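PDB 1EE8: MUTM (fpg) protein from Thermus thermophilus, which belongs to the formamidopyrimidine-DNA glycosylase family, zinc-finger proteins that join a beta-rich N-terminal domain to a helix-two-turn-helix domain. Local coordinates for residues Gly72-Glu77 with Leu93-Pro98. Sequence-based numbering, arbitrary orientation.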
loop_
_atom_site.group_PDB
_atom_site.type_symbol
_atom_site.label_atom_id
_atom_site.label_comp_id
_atom_site.label_asym_id
_atom_site.label_seq_id
_atom_site.Cartn_x
_atom_site.Cartn_y
_atom_site.Cartn_z
ATOM N N GLY A 72 -7.363 22.915 -4.174
ATOM C CA GLY A 72 -6.756 22.073 -3.156
ATOM C C GLY A 72 -5.686 22.762 -2.330
ATOM O O GLY A 72 -4.967 23.643 -2.814
ATOM N N GLY A 73 -5.582 22.359 -1.068
ATOM C CA GLY A 73 -4.581 22.938 -0.195
ATOM C C GLY A 73 -4.521 22.215 1.133
ATOM O O GLY A 73 -5.488 21.565 1.538
ATOM N N PHE A 74 -3.370 22.293 1.792
ATOM C CA PHE A 74 -3.191 21.674 3.099
ATOM C C PHE A 74 -3.421 22.771 4.126
ATOM O O PHE A 74 -2.912 23.874 3.963
ATOM C CB PHE A 74 -1.771 21.114 3.232
ATOM C CG PHE A 74 -1.553 19.849 2.462
ATOM C CD1 PHE A 74 -2.068 18.644 2.925
ATOM C CD2 PHE A 74 -0.895 19.871 1.236
ATOM C CE1 PHE A 74 -1.935 17.472 2.177
ATOM C CE2 PHE A 74 -0.758 18.706 0.482
ATOM C CZ PHE A 74 -1.280 17.504 0.954
ATOM N N ARG A 75 -4.202 22.474 5.164
ATOM C CA ARG A 75 -4.501 23.440 6.219
ATOM C C ARG A 75 -4.129 22.850 7.588
ATOM O O ARG A 75 -4.073 21.633 7.752
ATOM C CB ARG A 75 -5.995 23.791 6.216
ATOM C CG ARG A 75 -6.516 24.446 4.938
ATOM C CD ARG A 75 -5.807 25.760 4.675
ATOM N NE ARG A 75 -6.217 26.371 3.414
ATOM C CZ ARG A 75 -7.379 26.984 3.219
ATOM N NH1 ARG A 75 -7.660 27.507 2.031
ATOM N NH2 ARG A 75 -8.248 27.084 4.211
ATOM N N LEU A 76 -3.872 23.717 8.562
ATOM C CA LEU A 76 -3.527 23.265 9.907
ATOM C C LEU A 76 -4.770 23.022 10.776
ATOM O O LEU A 76 -4.683 22.434 11.863
ATOM C CB LEU A 76 -2.580 24.274 10.561
ATOM C CG LEU A 76 -1.279 24.443 9.759
ATOM C CD1 LEU A 76 -0.311 25.342 10.517
ATOM C CD2 LEU A 76 -0.645 23.078 9.514
ATOM N N GLU A 77 -5.923 23.472 10.287
ATOM C CA GLU A 77 -7.206 23.278 10.968
ATOM C C GLU A 77 -8.193 22.709 9.953
ATOM O O GLU A 77 -8.147 23.065 8.783
ATOM C CB GLU A 77 -7.761 24.599 11.506
ATOM C CG GLU A 77 -7.752 24.679 13.012
ATOM C CD GLU A 77 -6.640 25.552 13.533
ATOM O OE1 GLU A 77 -5.490 25.389 13.062
ATOM O OE2 GLU A 77 -6.916 26.399 14.422
ATOM N N LEU A 93 -2.497 17.363 9.342
ATOM C CA LEU A 93 -2.608 18.255 8.195
ATOM C C LEU A 93 -3.916 17.894 7.495
ATOM O O LEU A 93 -4.188 16.714 7.267
ATOM C CB LEU A 93 -1.446 18.037 7.217
ATOM C CG LEU A 93 -0.022 18.126 7.763
ATOM C CD1 LEU A 93 0.968 17.950 6.622
ATOM C CD2 LEU A 93 0.182 19.483 8.439
ATOM N N TYR A 94 -4.720 18.891 7.145
ATOM C CA TYR A 94 -5.993 18.613 6.480
ATOM C C TYR A 94 -5.975 19.046 5.022
ATOM O O TYR A 94 -5.562 20.160 4.709
ATOM C CB TYR A 94 -7.141 19.324 7.200
ATOM C CG TYR A 94 -7.195 19.018 8.677
ATOM C CD1 TYR A 94 -6.533 19.826 9.599
ATOM C CD2 TYR A 94 -7.887 17.902 9.152
ATOM C CE1 TYR A 94 -6.559 19.535 10.967
ATOM C CE2 TYR A 94 -7.916 17.597 10.516
ATOM C CZ TYR A 94 -7.248 18.423 11.416
ATOM O OH TYR A 94 -7.276 18.132 12.760
ATOM N N PHE A 95 -6.421 18.151 4.142
ATOM C CA PHE A 95 -6.465 18.432 2.718
ATOM C C PHE A 95 -7.832 19.033 2.377
ATOM O O PHE A 95 -8.830 18.332 2.238
ATOM C CB PHE A 95 -6.207 17.145 1.922
ATOM C CG PHE A 95 -6.098 17.357 0.433
ATOM C CD1 PHE A 95 -7.084 16.877 -0.423
ATOM C CD2 PHE A 95 -5.018 18.041 -0.109
ATOM C CE1 PHE A 95 -7.000 17.075 -1.806
ATOM C CE2 PHE A 95 -4.920 18.251 -1.491
ATOM C CZ PHE A 95 -5.917 17.766 -2.343
ATOM N N HIS A 96 -7.844 20.353 2.289
ATOM C CA HIS A 96 -9.022 21.147 1.980
ATOM C C HIS A 96 -9.162 21.166 0.462
ATOM O O HIS A 96 -8.205 21.490 -0.241
ATOM C CB HIS A 96 -8.795 22.569 2.499
ATOM C CG HIS A 96 -9.820 23.558 2.041
ATOM N ND1 HIS A 96 -11.134 23.521 2.460
ATOM C CD2 HIS A 96 -9.722 24.614 1.199
ATOM C CE1 HIS A 96 -11.800 24.511 1.898
ATOM N NE2 HIS A 96 -10.968 25.189 1.127
ATOM N N ASP A 97 -10.332 20.806 -0.057
ATOM C CA ASP A 97 -10.502 20.818 -1.505
ATOM C C ASP A 97 -11.961 20.929 -1.934
ATOM O O ASP A 97 -12.615 19.929 -2.234
ATOM C CB ASP A 97 -9.878 19.561 -2.126
ATOM C CG ASP A 97 -9.801 19.634 -3.651
ATOM O OD1 ASP A 97 -9.511 18.600 -4.284
ATOM O OD2 ASP A 97 -10.020 20.730 -4.211
ATOM N N PRO A 98 -12.483 22.158 -1.974
ATOM C CA PRO A 98 -13.864 22.447 -2.368
ATOM C C PRO A 98 -14.297 21.807 -3.694
ATOM O O PRO A 98 -15.292 21.100 -3.741
ATOM C CB PRO A 98 -13.883 23.969 -2.450
ATOM C CG PRO A 98 -12.920 24.365 -1.375
ATOM C CD PRO A 98 -11.777 23.397 -1.594
#
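Arg75 and Tyr94 are joined by two backbone hydrogen bonds, Arg75 N to Tyr94 O at 2.7 Å and Tyr94 N to Arg75 O at 2.9 Å, the second almost straight. Gly73 and His96 form the next such antiparallel pair, through two more bent bonds, His96 N to Gly73 O (2.8 Å) and Gly73 N to His96 O (2.9 Å). Phe74 and Phe95 make the non-hydrogen-bonded pair in between.

On the face carrying Arg75, Tyr94 and His96, a bend at chi2 (-61°) turns the arginine CD. Arg75 NH2 lies over the rim of the imidazole, while His96 CD2 comes over the guanidinium, 3.6 Å from Arg75 NH1, the planes 34° apart. Pro98 CD sits over the rim of the opposite imidazole face, and His96 ND1 is hydrogen-bonded to Thr79 OG1. The Tyr94 ring turns its edge to the Leu76 carbonyl. On the face carrying Phe74 and Phe95, Phe95 CD2 sits over the rim of the Phe74 ring, 3.9 Å from Phe74 CE1, while Leu76 and Leu93 lie side by side and meet helix 3-17.

Strand 73-75 thus closes one edge of the N-terminal domain's sheet through main-chain bonding, with an apolar side at Phe74 and Phe95 and a polar, partly exposed one where a charged imidazole would probably be disfavoured beside the guanidinium.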